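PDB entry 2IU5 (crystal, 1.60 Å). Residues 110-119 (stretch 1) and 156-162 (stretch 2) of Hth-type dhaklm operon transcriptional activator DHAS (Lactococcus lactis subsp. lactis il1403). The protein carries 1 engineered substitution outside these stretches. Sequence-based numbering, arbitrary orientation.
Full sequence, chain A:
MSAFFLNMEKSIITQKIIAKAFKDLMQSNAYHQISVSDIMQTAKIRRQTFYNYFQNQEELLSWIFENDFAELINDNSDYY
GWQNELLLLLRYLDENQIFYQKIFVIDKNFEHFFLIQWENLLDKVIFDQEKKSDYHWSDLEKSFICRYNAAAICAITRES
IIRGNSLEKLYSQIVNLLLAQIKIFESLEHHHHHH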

# COMPACT_ATOMS: atom_id res chain seq x y z
N PHE A 110 -5.74 -12.59 -1.03
CA PHE A 110 -4.83 -12.34 -2.12
C PHE A 110 -4.01 -11.07 -2.04
O PHE A 110 -2.84 -11.06 -2.45
CB PHE A 110 -5.55 -12.39 -3.46
CG PHE A 110 -4.57 -12.36 -4.58
CD1 PHE A 110 -3.79 -13.47 -4.85
CD2 PHE A 110 -4.42 -11.23 -5.37
CE1 PHE A 110 -2.88 -13.46 -5.89
CE2 PHE A 110 -3.50 -11.22 -6.40
CZ PHE A 110 -2.73 -12.33 -6.66
N GLU A 111 -4.60 -9.99 -1.53
CA GLU A 111 -3.91 -8.70 -1.45
C GLU A 111 -2.60 -8.87 -0.68
O GLU A 111 -1.59 -8.25 -1.00
CB GLU A 111 -4.79 -7.67 -0.74
CG GLU A 111 -4.14 -6.31 -0.52
CD GLU A 111 -5.07 -5.31 0.15
OE1 GLU A 111 -5.67 -4.46 -0.55
OE2 GLU A 111 -5.22 -5.38 1.39
N HIS A 112 -2.63 -9.71 0.34
CA HIS A 112 -1.45 -9.90 1.17
C HIS A 112 -0.38 -10.69 0.42
O HIS A 112 0.80 -10.36 0.47
CB HIS A 112 -1.83 -10.57 2.48
CG HIS A 112 -2.95 -9.88 3.19
ND1 HIS A 112 -2.90 -8.55 3.53
CD2 HIS A 112 -4.14 -10.34 3.63
CE1 HIS A 112 -4.02 -8.21 4.15
NE2 HIS A 112 -4.79 -9.28 4.22
N PHE A 113 -0.81 -11.74 -0.27
CA PHE A 113 0.09 -12.48 -1.13
C PHE A 113 0.71 -11.55 -2.18
O PHE A 113 1.90 -11.60 -2.47
CB PHE A 113 -0.67 -13.63 -1.80
CG PHE A 113 0.16 -14.39 -2.76
CD1 PHE A 113 0.94 -15.47 -2.33
CD2 PHE A 113 0.19 -14.03 -4.09
CE1 PHE A 113 1.72 -16.17 -3.23
CE2 PHE A 113 0.97 -14.72 -5.00
CZ PHE A 113 1.73 -15.80 -4.57
N PHE A 114 -0.12 -10.67 -2.75
CA PHE A 114 0.28 -9.80 -3.87
C PHE A 114 1.39 -8.86 -3.34
O PHE A 114 2.42 -8.64 -4.00
CB PHE A 114 -0.95 -9.02 -4.35
CG PHE A 114 -0.80 -8.33 -5.68
CD1 PHE A 114 -0.42 -8.99 -6.84
CD2 PHE A 114 -1.07 -6.96 -5.75
CE1 PHE A 114 -0.30 -8.29 -8.06
CE2 PHE A 114 -0.96 -6.26 -6.95
CZ PHE A 114 -0.57 -6.92 -8.10
N LEU A 115 1.17 -8.33 -2.14
CA LEU A 115 2.15 -7.43 -1.55
C LEU A 115 3.47 -8.15 -1.37
O LEU A 115 4.52 -7.61 -1.67
CB LEU A 115 1.64 -6.84 -0.23
CG LEU A 115 2.67 -6.01 0.54
CD1 LEU A 115 3.02 -4.75 -0.26
CD2 LEU A 115 2.12 -5.66 1.92
N ILE A 116 3.40 -9.39 -0.88
CA ILE A 116 4.61 -10.17 -0.68
C ILE A 116 5.37 -10.36 -2.00
O ILE A 116 6.60 -10.32 -2.02
CB ILE A 116 4.28 -11.51 -0.03
CG1 ILE A 116 3.92 -11.30 1.45
CG2 ILE A 116 5.49 -12.43 -0.13
CD1 ILE A 116 3.39 -12.56 2.14
N GLN A 117 4.64 -10.55 -3.10
CA GLN A 117 5.28 -10.65 -4.43
C GLN A 117 6.08 -9.40 -4.78
O GLN A 117 7.21 -9.48 -5.29
CB GLN A 117 4.25 -10.97 -5.50
CG GLN A 117 3.44 -12.21 -5.15
CD GLN A 117 4.31 -13.29 -4.58
OE1 GLN A 117 5.25 -13.79 -5.23
NE2 GLN A 117 4.02 -13.69 -3.34
N TRP A 118 5.49 -8.25 -4.49
CA TRP A 118 6.19 -6.98 -4.74
C TRP A 118 7.38 -6.83 -3.82
O TRP A 118 8.42 -6.29 -4.24
CB TRP A 118 5.22 -5.78 -4.65
CG TRP A 118 4.27 -5.79 -5.80
CD1 TRP A 118 2.93 -6.02 -5.74
CD2 TRP A 118 4.58 -5.58 -7.19
NE1 TRP A 118 2.39 -5.96 -7.00
CE2 TRP A 118 3.37 -5.69 -7.91
CE3 TRP A 118 5.76 -5.31 -7.90
CZ2 TRP A 118 3.31 -5.54 -9.29
CZ3 TRP A 118 5.69 -5.15 -9.28
CH2 TRP A 118 4.47 -5.27 -9.96
N GLU A 119 7.24 -7.30 -2.59
CA GLU A 119 8.39 -7.31 -1.70
C GLU A 119 9.51 -8.19 -2.25
O GLU A 119 10.69 -7.85 -2.10
CB GLU A 119 7.98 -7.68 -0.28
CG GLU A 119 7.12 -6.58 0.35
CD GLU A 119 6.67 -6.88 1.76
OE1 GLU A 119 6.76 -8.05 2.20
OE2 GLU A 119 6.22 -5.90 2.41
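Stretch 2 (156-162) ITRESII

Stretch 2 lies on stretch 1 as one helix crossing another at a wide angle, in a small contact where a phenylalanine and a threonine, F114 and T157, are buried where they meet and a salt bridge joins two partly exposed residues, E111 and R158. Residues 156-162 are helical throughout, with S160 N, I161 N and I162 N bonded to the carbonyls four residues back, and the helix extends beyond the stretch at both ends. Its direction makes 128° with that of helix 110-119, and the axes come no nearer than 11.5 Å, so side chains must bridge the gap; 240 Å² is buried in all.

E111, F114 and W118, spaced about one helical turn apart, point their CA-to-CB bonds toward stretch 2. F114, in its t rotamer, reaches both side chain and backbone: its CE2 lies 3.2 Å from T157 OG1 and 3.8 Å from the backbone R158 N, the latter at the ring edge. T157, small and in rotamer p, sits close to both this ring and the indole of W118, whose NE1 is 3.4 Å from T157 OG1, a buried hydroxyl hydrogen-bonded elsewhere in the structure. One turn on, I161 offers F114 an apolar neighbour: I161 CD1 lies 4.0 Å from F114 CZ. R158 extends through three t torsions, placing NE 3.4 Å from E111 OE1; the oxygen lies over the guanidinium face, so the attraction is of charge alone.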

# COMPACT_ATOMS: atom_id res chain seq x y z
N ILE A 156 -0.72 0.67 -6.44
CA ILE A 156 -0.94 1.24 -7.77
C ILE A 156 -1.39 0.14 -8.72
O ILE A 156 -2.33 0.33 -9.50
CB ILE A 156 0.34 1.88 -8.30
CG1 ILE A 156 0.65 3.17 -7.52
CG2 ILE A 156 0.22 2.13 -9.79
CD1 ILE A 156 -0.31 4.27 -7.78
N THR A 157 -0.73 -1.01 -8.67
CA THR A 157 -1.05 -2.08 -9.62
C THR A 157 -2.37 -2.76 -9.28
O THR A 157 -3.16 -3.06 -10.18
CB THR A 157 0.09 -3.11 -9.77
OG1 THR A 157 0.34 -3.72 -8.50
CG2 THR A 157 1.33 -2.45 -10.30
N ARG A 158 -2.64 -2.99 -8.00
CA ARG A 158 -3.97 -3.45 -7.61
C ARG A 158 -5.07 -2.54 -8.13
O ARG A 158 -6.06 -3.00 -8.71
CB ARG A 158 -4.10 -3.60 -6.09
CG ARG A 158 -5.53 -3.98 -5.67
CD ARG A 158 -5.66 -4.16 -4.15
NE ARG A 158 -7.04 -4.36 -3.70
CZ ARG A 158 -7.92 -3.38 -3.50
NH1 ARG A 158 -7.59 -2.11 -3.72
NH2 ARG A 158 -9.15 -3.68 -3.09
N GLU A 159 -4.93 -1.24 -7.93
CA GLU A 159 -5.97 -0.31 -8.38
C GLU A 159 -6.12 -0.36 -9.90
O GLU A 159 -7.23 -0.36 -10.41
CB GLU A 159 -5.67 1.12 -7.93
CG GLU A 159 -6.67 2.13 -8.46
CD GLU A 159 -6.31 3.55 -8.04
OE1 GLU A 159 -5.10 3.83 -7.89
OE2 GLU A 159 -7.24 4.37 -7.88
N SER A 160 -5.01 -0.41 -10.62
CA SER A 160 -5.06 -0.43 -12.08
C SER A 160 -5.75 -1.71 -12.56
O SER A 160 -6.56 -1.69 -13.49
CB SER A 160 -3.64 -0.43 -12.61
OG SER A 160 -3.08 0.85 -12.35
N ILE A 161 -5.44 -2.83 -11.92
CA ILE A 161 -6.08 -4.09 -12.28
C ILE A 161 -7.58 -3.99 -12.07
O ILE A 161 -8.38 -4.31 -12.95
CB ILE A 161 -5.51 -5.24 -11.44
CG1 ILE A 161 -4.12 -5.58 -11.97
CG2 ILE A 161 -6.39 -6.48 -11.55
CD1 ILE A 161 -3.28 -6.42 -11.06
N ILE A 162 -7.97 -3.53 -10.89
CA ILE A 162 -9.39 -3.49 -10.56
C ILE A 162 -10.15 -2.55 -11.50
O ILE A 162 -11.30 -2.83 -11.87
CB ILE A 162 -9.59 -3.12 -9.07
CG1 ILE A 162 -9.07 -4.26 -8.19
CG2 ILE A 162 -11.05 -2.78 -8.76
CD1 ILE A 162 -9.14 -3.97 -6.70